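Local coordinates for protein L-threonine dehydrogenase (Flavobacterium frigidimaris, PDB 2YY7) that binds NAD and probably uses it to oxidise the side-chain hydroxyl of L-threonine, as an epimerase-like member of the short-chain dehydrogenase superfamily, at residues Gly172-Ser177 / Tyr187-Phe192; Ile14-Thr19 / Trp176-Gly181; Ser238-Ala243 / Arg289-Trp294. All coordinates share one frame; numbering follows the deposited sequence.

Interaction 1: residues Gly172-Ser177 / Tyr187-Phe192; sequences GLISWS and YAVDIF. With NAD (nicotinamide-adenine-dinucleotide), chain E.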
loop_
_atom_site.group_PDB
_atom_site.type_symbol
_atom_site.label_atom_id
_atom_site.label_comp_id
_atom_site.label_asym_id
_atom_site.label_seq_id
_atom_site.Cartn_x
_atom_site.Cartn_y
_atom_site.Cartn_z
ATOM N N GLY A 172 -14.020 3.506 14.404
ATOM C CA GLY A 172 -13.835 4.691 15.234
ATOM C C GLY A 172 -14.017 4.315 16.699
ATOM O O GLY A 172 -15.041 3.731 17.055
ATOM N N LEU A 173 -13.044 4.645 17.549
ATOM C CA LEU A 173 -13.126 4.291 18.971
ATOM C C LEU A 173 -13.579 5.417 19.898
ATOM O O LEU A 173 -13.215 6.580 19.719
ATOM C CB LEU A 173 -11.777 3.745 19.463
ATOM C CG LEU A 173 -11.210 2.510 18.762
ATOM C CD1 LEU A 173 -10.040 1.971 19.578
ATOM C CD2 LEU A 173 -12.282 1.437 18.616
ATOM N N ILE A 174 -14.352 5.046 20.914
ATOM C CA ILE A 174 -14.905 5.997 21.873
ATOM C C ILE A 174 -14.474 5.682 23.309
ATOM O O ILE A 174 -14.621 4.552 23.774
ATOM C CB ILE A 174 -16.445 5.982 21.769
ATOM C CG1 ILE A 174 -16.851 6.328 20.329
ATOM C CG2 ILE A 174 -17.059 6.971 22.756
ATOM C CD1 ILE A 174 -18.215 5.800 19.912
ATOM N N SER A 175 -13.940 6.678 24.010
ATOM C CA SER A 175 -13.494 6.468 25.384
ATOM C C SER A 175 -13.683 7.703 26.259
ATOM O O SER A 175 -13.906 8.805 25.761
ATOM C CB SER A 175 -12.021 6.063 25.410
ATOM O OG SER A 175 -11.207 7.142 24.990
ATOM N N TRP A 176 -13.561 7.495 27.568
ATOM C CA TRP A 176 -13.731 8.545 28.568
ATOM C C TRP A 176 -12.466 8.867 29.368
ATOM O O TRP A 176 -12.394 9.910 30.014
ATOM C CB TRP A 176 -14.826 8.129 29.559
ATOM C CG TRP A 176 -14.559 6.776 30.169
ATOM C CD1 TRP A 176 -15.036 5.569 29.735
ATOM C CD2 TRP A 176 -13.685 6.488 31.268
ATOM N NE1 TRP A 176 -14.511 4.549 30.493
ATOM C CE2 TRP A 176 -13.677 5.084 31.440
ATOM C CE3 TRP A 176 -12.904 7.279 32.125
ATOM C CZ2 TRP A 176 -12.918 4.455 32.435
ATOM C CZ3 TRP A 176 -12.149 6.649 33.116
ATOM C CH2 TRP A 176 -12.163 5.251 33.259
ATOM N N SER A 177 -11.471 7.982 29.337
ATOM C CA SER A 177 -10.253 8.202 30.125
ATOM C C SER A 177 -9.177 9.111 29.543
ATOM O O SER A 177 -8.443 9.754 30.293
ATOM C CB SER A 177 -9.611 6.859 30.482
ATOM O OG SER A 177 -9.169 6.183 29.321
ATOM N N TYR A 187 -15.464 12.988 16.859
ATOM C CA TYR A 187 -16.671 13.712 17.257
ATOM C C TYR A 187 -17.520 12.880 18.219
ATOM O O TYR A 187 -18.238 13.435 19.050
ATOM C CB TYR A 187 -17.527 14.090 16.038
ATOM C CG TYR A 187 -18.569 13.052 15.679
ATOM C CD1 TYR A 187 -18.278 12.016 14.793
ATOM C CD2 TYR A 187 -19.835 13.077 16.271
ATOM C CE1 TYR A 187 -19.227 11.026 14.502
ATOM C CE2 TYR A 187 -20.785 12.089 15.994
ATOM C CZ TYR A 187 -20.471 11.070 15.109
ATOM O OH TYR A 187 -21.400 10.084 14.847
ATOM N N ALA A 188 -17.440 11.554 18.097
ATOM C CA ALA A 188 -18.219 10.651 18.944
ATOM C C ALA A 188 -17.752 10.666 20.400
ATOM O O ALA A 188 -18.406 10.103 21.277
ATOM C CB ALA A 188 -18.170 9.230 18.386
ATOM N N VAL A 189 -16.602 11.288 20.639
ATOM C CA VAL A 189 -16.063 11.422 21.984
ATOM C C VAL A 189 -16.361 12.853 22.431
ATOM O O VAL A 189 -16.942 13.079 23.492
ATOM C CB VAL A 189 -14.537 11.176 22.011
ATOM C CG1 VAL A 189 -13.976 11.471 23.407
ATOM C CG2 VAL A 189 -14.246 9.733 21.622
ATOM N N ASP A 190 -15.980 13.814 21.596
ATOM C CA ASP A 190 -16.195 15.228 21.891
ATOM C C ASP A 190 -17.648 15.544 22.254
ATOM O O ASP A 190 -17.916 16.301 23.189
ATOM C CB ASP A 190 -15.781 16.075 20.687
ATOM C CG ASP A 190 -14.282 16.080 20.463
ATOM O OD1 ASP A 190 -13.847 16.593 19.410
ATOM O OD2 ASP A 190 -13.542 15.578 21.334
ATOM N N ILE A 191 -18.580 14.960 21.508
ATOM C CA ILE A 191 -20.003 15.186 21.729
ATOM C C ILE A 191 -20.396 14.926 23.181
ATOM O O ILE A 191 -21.290 15.581 23.712
ATOM C CB ILE A 191 -20.849 14.293 20.791
ATOM C CG1 ILE A 191 -22.317 14.723 20.834
ATOM C CG2 ILE A 191 -20.699 12.832 21.184
ATOM C CD1 ILE A 191 -23.187 14.003 19.814
ATOM N N PHE A 192 -19.731 13.971 23.823
ATOM C CA PHE A 192 -20.029 13.667 25.219
ATOM C C PHE A 192 -19.506 14.767 26.143
ATOM O O PHE A 192 -20.212 15.213 27.044
ATOM C CB PHE A 192 -19.428 12.307 25.610
ATOM C CG PHE A 192 -20.261 11.123 25.169
ATOM C CD1 PHE A 192 -21.397 10.749 25.881
ATOM C CD2 PHE A 192 -19.917 10.391 24.031
ATOM C CE1 PHE A 192 -22.180 9.662 25.471
ATOM C CE2 PHE A 192 -20.692 9.306 23.613
ATOM C CZ PHE A 192 -21.825 8.942 24.334
HETATM P PA NAD E . -3.178 8.484 20.152
HETATM O O1A NAD E . -4.206 8.822 21.176
HETATM O O2A NAD E . -2.837 9.575 19.203
HETATM O O5B NAD E . -1.899 7.840 20.828
HETATM C C5B NAD E . -0.673 7.773 20.159
HETATM C C4B NAD E . 0.444 7.739 21.173
HETATM O O4B NAD E . 1.660 7.482 20.467
HETATM C C3B NAD E . 0.589 9.085 21.922
HETATM O O3B NAD E . 0.588 8.899 23.349
HETATM C C2B NAD E . 1.896 9.655 21.359
HETATM O O2B NAD E . 2.593 10.452 22.301
HETATM C C1B NAD E . 2.650 8.372 20.976
HETATM N N9A NAD E . 3.740 8.615 20.020
HETATM C C8A NAD E . 3.687 9.446 18.901
HETATM N N7A NAD E . 4.888 9.415 18.305
HETATM C C5A NAD E . 5.671 8.571 19.014
HETATM C C6A NAD E . 7.000 8.207 18.859
HETATM N N6A NAD E . 7.740 8.761 17.923
HETATM N N1A NAD E . 7.564 7.342 19.759
HETATM C C2A NAD E . 6.826 6.825 20.814
HETATM N N3A NAD E . 5.509 7.197 21.003
HETATM C C4A NAD E . 4.961 8.072 20.098
HETATM O O3 NAD E . -3.731 7.297 19.224
HETATM P PN NAD E . -4.708 6.060 19.607
HETATM O O1N NAD E . -4.351 5.440 20.926
HETATM O O2N NAD E . -6.086 6.516 19.278
HETATM O O5D NAD E . -4.311 4.996 18.447
HETATM C C5D NAD E . -3.313 3.991 18.680
HETATM C C4D NAD E . -3.230 3.077 17.427
HETATM O O4D NAD E . -4.519 2.592 17.097
HETATM C C3D NAD E . -2.748 3.804 16.168
HETATM O O3D NAD E . -1.999 2.887 15.375
HETATM C C2D NAD E . -4.026 4.108 15.423
HETATM O O2D NAD E . -3.716 4.325 14.067
HETATM C C1D NAD E . -4.876 2.874 15.726
HETATM N N1N NAD E . -6.312 3.186 15.541
HETATM C C2N NAD E . -6.948 4.037 16.422
HETATM C C3N NAD E . -8.297 4.325 16.241
HETATM C C7N NAD E . -9.046 5.153 17.249
HETATM O O7N NAD E . -10.362 5.435 16.921
HETATM N N7N NAD E . -8.468 5.631 18.365
HETATM C C4N NAD E . -9.000 3.771 15.154
HETATM C C5N NAD E . -8.348 2.890 14.286
HETATM C C6N NAD E . -7.007 2.617 14.468
#
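Ala188, in the first turn of helix 187-197, turns its methyl group to the end of strand 164-174, where CB lies 3.7 Å from CG1 of Ile174 and nearly as close to CD1. Its carbonyl oxygen meets the other branch, CG2, so Ala188 lies along both arms of the isoleucine. Val189 comes next, with CA 5.5 Å from CA of Ile174. The two side chains run alongside each other, pointing opposite ways: CG2 of Val189 rests on the backbone at CA of Ile174, while CG1, anti to the valine N, reaches to 3.6 Å from the carbonyl O of Ser175. One turn on, the Phe192 ring closes the row obliquely, CE2 at 4.4 Å from CG2 of Ile174. Van der Waals contact carries the pairing, side chain on side chain and against carbonyl oxygens; Met303 and Met307 of helix 300-311 also pack on Ile174. Leu173 points away from the helix; its N-H donates to the carboxamide oxygen O7N of NAD at 2.9 Å and 155°, while its side chain lies against the same carboxamide. Helix 187-197 thus packs beside Ile174, and the strand end itself meets the nicotinamide, as in the Rossmann-type cofactor site of UDP-galactose 4-epimerase-like short-chain dehydrogenases.

Interaction 2: residues Ile14-Thr19 / Trp176-Gly181; sequences IGTELT and WSTPPG. With NAD (nicotinamide-adenine-dinucleotide), chain E.
Thr16 meets Thr178 tip to tip, hydroxyl against hydroxyl, its methyl CG2 also lying close to the Thr178 oxygen. Thr178 OG1 donates to Thr16 OG1 across 3.0 Å, and Thr16 OG1 is hydrogen-bonded in addition to the carbonyl of Gly12, so this oxygen is held by the backbone just before its helix and by the loop. In both threonines OG1 stands anti to the carbonyl carbon, which turns the two hydroxyls into the gap between helix and loop. One residue on, Glu17 bends at its second torsion (chi2 -62°) and brings its carboxylate to Ser177. Ser177 OG donates to Glu17 OE2 over a very short 2.5 Å, approaching from above the carboxylate plane. Trp176 lies beside this pair, CZ2 at 4.4 Å from Glu17 OE2. Two neighbouring helix residues therefore grip two neighbouring loop residues. Ahead of them, Ile14 N donates to the phosphate oxygen O1N of NAD, 2.9 Å away and almost straight at 173°; further along the loop, Gly181 CA passes 3.5 Å from O2A of the same pyrophosphate. A helix N-terminus facing the pyrophosphate is the hallmark of the dinucleotide-binding Rossmann fold.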
loop_
_atom_site.group_PDB
_atom_site.type_symbol
_atom_site.label_atom_id
_atom_site.label_comp_id
_atom_site.label_asym_id
_atom_site.label_seq_id
_atom_site.Cartn_x
_atom_site.Cartn_y
_atom_site.Cartn_z
ATOM N N ILE A 14 -5.937 4.656 23.238
ATOM C CA ILE A 14 -6.064 3.212 23.434
ATOM C C ILE A 14 -5.045 2.702 24.447
ATOM O O ILE A 14 -5.388 1.953 25.367
ATOM C CB ILE A 14 -5.837 2.428 22.123
ATOM C CG1 ILE A 14 -6.780 2.931 21.031
ATOM C CG2 ILE A 14 -6.063 0.936 22.368
ATOM C CD1 ILE A 14 -6.523 2.304 19.670
ATOM N N GLY A 15 -3.793 3.115 24.257
ATOM C CA GLY A 15 -2.712 2.697 25.130
ATOM C C GLY A 15 -3.004 2.827 26.613
ATOM O O GLY A 15 -2.598 1.971 27.404
ATOM N N THR A 16 -3.699 3.898 26.988
ATOM C CA THR A 16 -4.043 4.147 28.386
ATOM C C THR A 16 -4.835 2.983 28.978
ATOM O O THR A 16 -4.478 2.445 30.027
ATOM C CB THR A 16 -4.881 5.445 28.533
ATOM O OG1 THR A 16 -4.089 6.575 28.143
ATOM C CG2 THR A 16 -5.334 5.632 29.979
ATOM N N GLU A 17 -5.908 2.599 28.293
ATOM C CA GLU A 17 -6.766 1.504 28.739
ATOM C C GLU A 17 -6.121 0.138 28.539
ATOM O O GLU A 17 -6.248 -0.745 29.388
ATOM C CB GLU A 17 -8.099 1.552 27.992
ATOM C CG GLU A 17 -8.932 2.785 28.291
ATOM C CD GLU A 17 -9.324 2.880 29.754
ATOM O OE1 GLU A 17 -9.910 1.905 30.276
ATOM O OE2 GLU A 17 -9.053 3.928 30.379
ATOM N N LEU A 18 -5.431 -0.026 27.413
ATOM C CA LEU A 18 -4.763 -1.280 27.084
ATOM C C LEU A 18 -3.724 -1.647 28.138
ATOM O O LEU A 18 -3.631 -2.801 28.551
ATOM C CB LEU A 18 -4.081 -1.172 25.716
ATOM C CG LEU A 18 -3.280 -2.396 25.266
ATOM C CD1 LEU A 18 -4.210 -3.585 25.054
ATOM C CD2 LEU A 18 -2.544 -2.064 23.985
ATOM N N THR A 19 -2.943 -0.659 28.563
ATOM C CA THR A 19 -1.913 -0.872 29.574
ATOM C C THR A 19 -2.540 -1.291 30.906
ATOM O O THR A 19 -2.060 -2.215 31.565
ATOM C CB THR A 19 -1.080 0.414 29.793
ATOM O OG1 THR A 19 -0.451 0.793 28.562
ATOM C CG2 THR A 19 0.001 0.184 30.851
ATOM N N TRP A 176 -13.561 7.495 27.568
ATOM C CA TRP A 176 -13.731 8.545 28.568
ATOM C C TRP A 176 -12.466 8.867 29.368
ATOM O O TRP A 176 -12.394 9.910 30.014
ATOM C CB TRP A 176 -14.826 8.129 29.559
ATOM C CG TRP A 176 -14.559 6.776 30.169
ATOM C CD1 TRP A 176 -15.036 5.569 29.735
ATOM C CD2 TRP A 176 -13.685 6.488 31.268
ATOM N NE1 TRP A 176 -14.511 4.549 30.493
ATOM C CE2 TRP A 176 -13.677 5.084 31.440
ATOM C CE3 TRP A 176 -12.904 7.279 32.125
ATOM C CZ2 TRP A 176 -12.918 4.455 32.435
ATOM C CZ3 TRP A 176 -12.149 6.649 33.116
ATOM C CH2 TRP A 176 -12.163 5.251 33.259
ATOM N N SER A 177 -11.471 7.982 29.337
ATOM C CA SER A 177 -10.253 8.202 30.125
ATOM C C SER A 177 -9.177 9.111 29.543
ATOM O O SER A 177 -8.443 9.754 30.293
ATOM C CB SER A 177 -9.611 6.859 30.482
ATOM O OG SER A 177 -9.169 6.183 29.321
ATOM N N THR A 178 -9.070 9.164 28.219
ATOM C CA THR A 178 -8.048 9.984 27.573
ATOM C C THR A 178 -8.597 10.569 26.271
ATOM O O THR A 178 -9.351 9.912 25.559
ATOM C CB THR A 178 -6.795 9.132 27.266
ATOM O OG1 THR A 178 -6.365 8.478 28.466
ATOM C CG2 THR A 178 -5.658 9.993 26.740
ATOM N N PRO A 179 -8.233 11.823 25.952
ATOM C CA PRO A 179 -8.697 12.485 24.730
ATOM C C PRO A 179 -8.202 11.761 23.479
ATOM O O PRO A 179 -7.124 11.166 23.486
ATOM C CB PRO A 179 -8.095 13.888 24.842
ATOM C CG PRO A 179 -7.964 14.088 26.314
ATOM C CD PRO A 179 -7.448 12.756 26.779
ATOM N N PRO A 180 -8.988 11.804 22.389
ATOM C CA PRO A 180 -8.590 11.140 21.144
ATOM C C PRO A 180 -7.378 11.849 20.543
ATOM O O PRO A 180 -7.081 12.988 20.902
ATOM C CB PRO A 180 -9.842 11.256 20.278
ATOM C CG PRO A 180 -10.430 12.564 20.725
ATOM C CD PRO A 180 -10.273 12.506 22.230
ATOM N N GLY A 181 -6.696 11.184 19.617
ATOM C CA GLY A 181 -5.505 11.767 19.027
ATOM C C GLY A 181 -5.669 12.457 17.690
ATOM O O GLY A 181 -4.679 12.732 17.016
HETATM P PA NAD E . -3.178 8.484 20.152
HETATM O O1A NAD E . -4.206 8.822 21.176
HETATM O O2A NAD E . -2.837 9.575 19.203
HETATM O O5B NAD E . -1.899 7.840 20.828
HETATM C C5B NAD E . -0.673 7.773 20.159
HETATM C C4B NAD E . 0.444 7.739 21.173
HETATM O O4B NAD E . 1.660 7.482 20.467
HETATM C C3B NAD E . 0.589 9.085 21.922
HETATM O O3B NAD E . 0.588 8.899 23.349
HETATM C C2B NAD E . 1.896 9.655 21.359
HETATM O O2B NAD E . 2.593 10.452 22.301
HETATM C C1B NAD E . 2.650 8.372 20.976
HETATM N N9A NAD E . 3.740 8.615 20.020
HETATM C C8A NAD E . 3.687 9.446 18.901
HETATM N N7A NAD E . 4.888 9.415 18.305
HETATM C C5A NAD E . 5.671 8.571 19.014
HETATM C C6A NAD E . 7.000 8.207 18.859
HETATM N N6A NAD E . 7.740 8.761 17.923
HETATM N N1A NAD E . 7.564 7.342 19.759
HETATM C C2A NAD E . 6.826 6.825 20.814
HETATM N N3A NAD E . 5.509 7.197 21.003
HETATM C C4A NAD E . 4.961 8.072 20.098
HETATM O O3 NAD E . -3.731 7.297 19.224
HETATM P PN NAD E . -4.708 6.060 19.607
HETATM O O1N NAD E . -4.351 5.440 20.926
HETATM O O2N NAD E . -6.086 6.516 19.278
HETATM O O5D NAD E . -4.311 4.996 18.447
HETATM C C5D NAD E . -3.313 3.991 18.680
HETATM C C4D NAD E . -3.230 3.077 17.427
HETATM O O4D NAD E . -4.519 2.592 17.097
HETATM C C3D NAD E . -2.748 3.804 16.168
HETATM O O3D NAD E . -1.999 2.887 15.375
HETATM C C2D NAD E . -4.026 4.108 15.423
HETATM O O2D NAD E . -3.716 4.325 14.067
HETATM C C1D NAD E . -4.876 2.874 15.726
HETATM N N1N NAD E . -6.312 3.186 15.541
HETATM C C2N NAD E . -6.948 4.037 16.422
HETATM C C3N NAD E . -8.297 4.325 16.241
HETATM C C7N NAD E . -9.046 5.153 17.249
HETATM O O7N NAD E . -10.362 5.435 16.921
HETATM N N7N NAD E . -8.468 5.631 18.365
HETATM C C4N NAD E . -9.000 3.771 15.154
HETATM C C5N NAD E . -8.348 2.890 14.286
HETATM C C6N NAD E . -7.007 2.617 14.468
#

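Interaction 3: residues Ser238-Ala243 / Arg289-Trp294; sequences SSYNLA and REDWDW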
loop_
_atom_site.group_PDB
_atom_site.type_symbol
_atom_site.label_atom_id
_atom_site.label_comp_id
_atom_site.label_asym_id
_atom_site.label_seq_id
_atom_site.Cartn_x
_atom_site.Cartn_y
_atom_site.Cartn_z
ATOM N N SER A 238 -2.876 -10.179 7.585
ATOM C CA SER A 238 -2.834 -8.788 7.164
ATOM C C SER A 238 -3.468 -8.094 8.371
ATOM O O SER A 238 -2.765 -7.655 9.280
ATOM C CB SER A 238 -3.677 -8.588 5.896
ATOM O OG SER A 238 -4.951 -9.204 6.017
ATOM N N SER A 239 -4.798 -8.022 8.388
ATOM C CA SER A 239 -5.522 -7.433 9.516
ATOM C C SER A 239 -6.987 -7.852 9.437
ATOM O O SER A 239 -7.555 -7.955 8.346
ATOM C CB SER A 239 -5.416 -5.907 9.512
ATOM O OG SER A 239 -5.910 -5.362 10.732
ATOM N N TYR A 240 -7.586 -8.094 10.599
ATOM C CA TYR A 240 -8.981 -8.518 10.686
ATOM C C TYR A 240 -9.981 -7.375 10.711
ATOM O O TYR A 240 -9.769 -6.368 11.391
ATOM C CB TYR A 240 -9.205 -9.335 11.966
ATOM C CG TYR A 240 -8.847 -10.798 11.879
ATOM C CD1 TYR A 240 -9.780 -11.736 11.436
ATOM C CD2 TYR A 240 -7.588 -11.250 12.264
ATOM C CE1 TYR A 240 -9.466 -13.096 11.384
ATOM C CE2 TYR A 240 -7.264 -12.605 12.214
ATOM C CZ TYR A 240 -8.209 -13.519 11.775
ATOM O OH TYR A 240 -7.897 -14.856 11.739
ATOM N N ASN A 241 -11.067 -7.525 9.959
ATOM C CA ASN A 241 -12.131 -6.536 9.998
ATOM C C ASN A 241 -12.637 -6.724 11.433
ATOM O O ASN A 241 -12.590 -7.836 11.964
ATOM C CB ASN A 241 -13.246 -6.890 9.004
ATOM C CG ASN A 241 -13.163 -6.092 7.707
ATOM O OD1 ASN A 241 -12.230 -5.322 7.490
ATOM N ND2 ASN A 241 -14.148 -6.279 6.840
ATOM N N LEU A 242 -13.097 -5.652 12.064
ATOM C CA LEU A 242 -13.598 -5.726 13.433
ATOM C C LEU A 242 -14.779 -4.768 13.555
ATOM O O LEU A 242 -14.673 -3.598 13.200
ATOM C CB LEU A 242 -12.499 -5.322 14.423
ATOM C CG LEU A 242 -12.802 -5.577 15.903
ATOM C CD1 LEU A 242 -12.562 -7.048 16.224
ATOM C CD2 LEU A 242 -11.907 -4.704 16.776
ATOM N N ALA A 243 -15.904 -5.255 14.059
ATOM C CA ALA A 243 -17.077 -4.402 14.170
ATOM C C ALA A 243 -17.838 -4.537 15.477
ATOM O O ALA A 243 -17.701 -5.526 16.200
ATOM C CB ALA A 243 -18.015 -4.674 13.002
ATOM N N ARG A 289 -14.967 -13.186 14.167
ATOM C CA ARG A 289 -15.849 -13.921 15.067
ATOM C C ARG A 289 -15.688 -15.429 14.885
ATOM O O ARG A 289 -15.726 -16.186 15.854
ATOM C CB ARG A 289 -17.306 -13.497 14.829
ATOM C CG ARG A 289 -17.512 -11.987 14.965
ATOM C CD ARG A 289 -18.974 -11.550 14.862
ATOM N NE ARG A 289 -19.070 -10.093 14.925
ATOM C CZ ARG A 289 -19.572 -9.396 15.943
ATOM N NH1 ARG A 289 -20.057 -10.006 17.017
ATOM N NH2 ARG A 289 -19.552 -8.072 15.898
ATOM N N GLU A 290 -15.485 -15.857 13.644
ATOM C CA GLU A 290 -15.324 -17.275 13.336
ATOM C C GLU A 290 -13.946 -17.826 13.716
ATOM O O GLU A 290 -13.847 -18.900 14.314
ATOM C CB GLU A 290 -15.589 -17.510 11.842
ATOM C CG GLU A 290 -15.195 -18.885 11.322
ATOM C CD GLU A 290 -15.445 -19.037 9.828
ATOM O OE1 GLU A 290 -15.060 -20.081 9.258
ATOM O OE2 GLU A 290 -16.027 -18.112 9.220
ATOM N N ASP A 291 -12.888 -17.092 13.380
ATOM C CA ASP A 291 -11.525 -17.540 13.671
ATOM C C ASP A 291 -11.107 -17.531 15.137
ATOM O O ASP A 291 -10.539 -18.510 15.624
ATOM C CB ASP A 291 -10.508 -16.722 12.871
ATOM C CG ASP A 291 -10.646 -16.924 11.371
ATOM O OD1 ASP A 291 -11.374 -17.851 10.953
ATOM O OD2 ASP A 291 -10.014 -16.156 10.614
ATOM N N TRP A 292 -11.358 -16.431 15.842
ATOM C CA TRP A 292 -10.972 -16.374 17.246
ATOM C C TRP A 292 -12.077 -15.966 18.214
ATOM O O TRP A 292 -11.805 -15.460 19.303
ATOM C CB TRP A 292 -9.737 -15.474 17.435
ATOM C CG TRP A 292 -9.763 -14.175 16.689
ATOM C CD1 TRP A 292 -9.417 -13.969 15.380
ATOM C CD2 TRP A 292 -10.105 -12.888 17.219
ATOM N NE1 TRP A 292 -9.517 -12.633 15.067
ATOM C CE2 TRP A 292 -9.937 -11.947 16.177
ATOM C CE3 TRP A 292 -10.534 -12.439 18.475
ATOM C CZ2 TRP A 292 -10.184 -10.580 16.353
ATOM C CZ3 TRP A 292 -10.779 -11.079 18.652
ATOM C CH2 TRP A 292 -10.602 -10.167 17.594
ATOM N N ASP A 293 -13.322 -16.202 17.815
ATOM C CA ASP A 293 -14.482 -15.913 18.654
ATOM C C ASP A 293 -14.705 -14.469 19.074
ATOM O O ASP A 293 -15.112 -14.211 20.207
ATOM C CB ASP A 293 -14.438 -16.781 19.911
ATOM C CG ASP A 293 -14.670 -18.245 19.614
ATOM O OD1 ASP A 293 -15.733 -18.565 19.040
ATOM O OD2 ASP A 293 -13.794 -19.070 19.957
ATOM N N TRP A 294 -14.447 -13.524 18.178
ATOM C CA TRP A 294 -14.676 -12.128 18.516
ATOM C C TRP A 294 -16.167 -11.890 18.736
ATOM O O TRP A 294 -16.999 -12.414 18.000
ATOM C CB TRP A 294 -14.196 -11.206 17.392
ATOM C CG TRP A 294 -14.746 -9.803 17.508
ATOM C CD1 TRP A 294 -15.439 -9.114 16.555
ATOM C CD2 TRP A 294 -14.655 -8.932 18.644
ATOM N NE1 TRP A 294 -15.785 -7.871 17.024
ATOM C CE2 TRP A 294 -15.318 -7.730 18.303
ATOM C CE3 TRP A 294 -14.079 -9.049 19.918
ATOM C CZ2 TRP A 294 -15.422 -6.650 19.189
ATOM C CZ3 TRP A 294 -14.184 -7.973 20.800
ATOM C CH2 TRP A 294 -14.852 -6.790 20.429
#
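The indole of Trp292 stands on edge over the phenol of Tyr240, their planes at 86° in a T-shaped (edge-to-face) pair with 4.5 Å between the Tyr240 centroid and that of the five-membered ring. Trp292 NE1 leads, 3.4 Å above the tyrosine plane and over its centre. At the rim of the same phenol, near its plane, comes the carboxylate of Asp291, turned steeply to the ring: Tyr240 OH donates to the anti lone pair of OD2 at 2.7 Å. Lys235 N and Ile236 N also hydrogen-bond this hydroxyl. A phenylalanine here lacks the hydroxyl and would probably loosen the link between Asp291 and the backbone at Lys235 and Ile236. Leu242 lies roughly perpendicular to Trp294 and sets CD1 over one face of the indole, 3.4 Å from the centroid of the five-membered ring, a close CH-pi contact; the same methyl reaches CH2 of Trp292. In its own ring plane, Trp294 NE1 donates to the carbonyl O of Ala243 at 3.1 Å. The contact joins strand 240-241 to helix 286-292 and the residues after it, with Ala222 and Ile226 of helix 216-228 packing on the same side chains. Directional polar bonds at ring edges thus combine with ring-face contacts, an indole NE1 over Tyr240 and a leucine methyl over Trp294, and the bond from Tyr240 would be expected to favour a charged Asp291.

In the fold
Interactions 1 and 2 share Trp176 and Ser177 and adjoin around NAD, their centres 10 Å apart. Leu173 CD1 packs on Ile14 CD1 at 3.5 Å, and Ser175 OG hydrogen-bonds Gln13, so the strand end, the loop after it and the start of helix 13-26 together line one side of the cofactor pocket. Interaction 1 reaches the nicotinamide end of NAD and interaction 2 its pyrophosphate. Interaction 3 stands apart, its centre about 23 Å from that of interaction 1 and 22 Å from that of interaction 2. Strand 240-241 is nevertheless a parallel neighbour of strand 164-174, and the Leu242 side chain comes within about 9 Å of NAD.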